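Local coordinates for small heat shock protein hsp20 family (Sulfolobus solfataricus, PDB 4RZK), which probably binds unfolded proteins as a dimeric small heat shock protein that contributes to thermal protection, here represented by its alpha-crystallin domain, at the interface of chains A and B. Sequence-based numbering; all coordinates share one arbitrary frame. Chains: chain A/B, Small heat shock protein hsp20 family.

The interface of chains A and B. Residues chain A 7, 27, 54, 56; chain B 10, 23, 25, 79.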
loop_
_atom_site.group_PDB
_atom_site.type_symbol
_atom_site.label_atom_id
_atom_site.label_comp_id
_atom_site.label_asym_id
_atom_site.label_seq_id
_atom_site.Cartn_x
_atom_site.Cartn_y
_atom_site.Cartn_z
ATOM N N ARG A 7 -12.366 -3.012 -2.500
ATOM C CA ARG A 7 -11.971 -2.191 -1.370
ATOM C C ARG A 7 -11.844 -0.748 -1.782
ATOM O O ARG A 7 -11.577 -0.458 -2.923
ATOM C CB ARG A 7 -10.626 -2.659 -0.824
ATOM C CG ARG A 7 -10.675 -3.934 -0.015
ATOM C CD ARG A 7 -9.301 -4.541 0.082
ATOM N NE ARG A 7 -8.381 -3.662 0.778
ATOM C CZ ARG A 7 -7.121 -3.963 1.025
ATOM N NH1 ARG A 7 -6.643 -5.123 0.643
ATOM N NH2 ARG A 7 -6.349 -3.112 1.656
ATOM N N PRO A 27 -1.948 -1.064 -2.906
ATOM C CA PRO A 27 -0.902 -2.078 -2.986
ATOM C C PRO A 27 -1.433 -3.457 -3.378
ATOM O O PRO A 27 -2.576 -3.798 -3.079
ATOM C CB PRO A 27 -0.324 -2.088 -1.577
ATOM C CG PRO A 27 -1.447 -1.654 -0.713
ATOM C CD PRO A 27 -2.248 -0.684 -1.512
ATOM N N ARG A 54 -6.148 -8.561 -4.859
ATOM C CA ARG A 54 -6.755 -7.326 -4.391
ATOM C C ARG A 54 -7.406 -6.496 -5.483
ATOM O O ARG A 54 -6.842 -6.330 -6.543
ATOM C CB ARG A 54 -5.715 -6.503 -3.640
ATOM C CG ARG A 54 -5.618 -6.883 -2.180
ATOM C CD ARG A 54 -4.314 -6.453 -1.562
ATOM N NE ARG A 54 -3.320 -7.506 -1.628
ATOM C CZ ARG A 54 -2.918 -8.204 -0.584
ATOM N NH1 ARG A 54 -2.012 -9.147 -0.725
ATOM N NH2 ARG A 54 -3.430 -7.957 0.602
ATOM N N TYR A 56 -9.502 -2.655 -6.151
ATOM C CA TYR A 56 -9.899 -1.370 -5.591
ATOM C C TYR A 56 -10.695 -0.536 -6.567
ATOM O O TYR A 56 -10.442 -0.563 -7.749
ATOM C CB TYR A 56 -8.691 -0.538 -5.179
ATOM C CG TYR A 56 -7.610 -1.230 -4.399
ATOM C CD1 TYR A 56 -7.462 -1.005 -3.052
ATOM C CD2 TYR A 56 -6.708 -2.061 -5.017
ATOM C CE1 TYR A 56 -6.463 -1.616 -2.335
ATOM C CE2 TYR A 56 -5.708 -2.671 -4.307
ATOM C CZ TYR A 56 -5.594 -2.444 -2.966
ATOM O OH TYR A 56 -4.597 -3.045 -2.250
ATOM N N LEU B 10 -1.864 -3.068 7.618
ATOM C CA LEU B 10 -2.729 -4.222 7.567
ATOM C C LEU B 10 -1.890 -5.458 7.366
ATOM O O LEU B 10 -1.107 -5.532 6.442
ATOM C CB LEU B 10 -3.710 -4.092 6.412
ATOM C CG LEU B 10 -4.779 -3.015 6.542
ATOM C CD1 LEU B 10 -5.654 -2.996 5.310
ATOM C CD2 LEU B 10 -5.629 -3.227 7.775
ATOM N N VAL B 23 1.665 -11.517 5.851
ATOM C CA VAL B 23 1.556 -10.619 4.730
ATOM C C VAL B 23 1.123 -9.251 5.223
ATOM O O VAL B 23 0.126 -9.127 5.902
ATOM C CB VAL B 23 0.549 -11.162 3.709
ATOM C CG1 VAL B 23 -0.151 -10.031 2.989
ATOM C CG2 VAL B 23 1.243 -12.081 2.726
ATOM N N GLU B 25 0.624 -4.973 4.241
ATOM C CA GLU B 25 0.584 -3.947 3.240
ATOM C C GLU B 25 1.307 -2.758 3.800
ATOM O O GLU B 25 0.867 -2.156 4.753
ATOM C CB GLU B 25 -0.857 -3.592 2.920
ATOM C CG GLU B 25 -1.662 -4.779 2.439
ATOM C CD GLU B 25 -3.091 -4.431 2.138
ATOM O OE1 GLU B 25 -3.525 -3.359 2.560
ATOM O OE2 GLU B 25 -3.774 -5.223 1.480
ATOM N N VAL B 79 3.392 -4.606 -0.937
ATOM C CA VAL B 79 2.910 -5.669 -0.087
ATOM C C VAL B 79 4.047 -6.597 0.252
ATOM O O VAL B 79 4.776 -7.018 -0.617
ATOM C CB VAL B 79 1.784 -6.449 -0.758
ATOM C CG1 VAL B 79 1.901 -6.322 -2.256
ATOM C CG2 VAL B 79 1.823 -7.902 -0.335
#
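Strand 6-7 of chain A, with the loops that carry A:Arg54 and A:Pro27, meets the end of strand 19-25 of chain B, flanked there by strands 10-14 and 79-86, in the dimer of alpha-crystallin domains from this Hsp20 protein. The patch illustrates how one carboxylate can gather two arginines across a two-fold interface. A:Arg7 and B:Glu25 reach toward each other tip to tip, guanidinium and carboxylate nearly coplanar (4° apart). A:Arg7 NH1 gives a hydrogen bond to B:Glu25 OE2 at 3.0 Å. A:Arg7 NH2 makes the parallel one to B:Glu25 OE1, also 3.0 Å; both oxygens use their syn lone pairs, and this end-on fork should resist rotation of the carboxylate. B:Glu25 is straight beyond CG (chi2 179°), which carries its acid group out to chain A. A:Arg54 slides past it in the opposite direction, its guanidinium plane turned 69° from the carboxylate. A:Arg54 NH2 adds a salt bridge to B:Glu25 OE2 at 2.9 Å, but the hydrogen bond in it is weak, the N-H pointing well off the line to the oxygen. Within chain A, A:Tyr56 CE1 lies over the centre of the A:Arg7 guanidinium, 4.1 Å above its plane. At the margin, the B:Leu10 methyl CD1 comes 3.7 Å from A:Arg7 NH2. A:Pro27 CG lies 4.2 Å from B:Glu25 CB. An alanine in place of B:Glu25 would probably leave both arginine charges without their mate and A:Arg7 freer to turn.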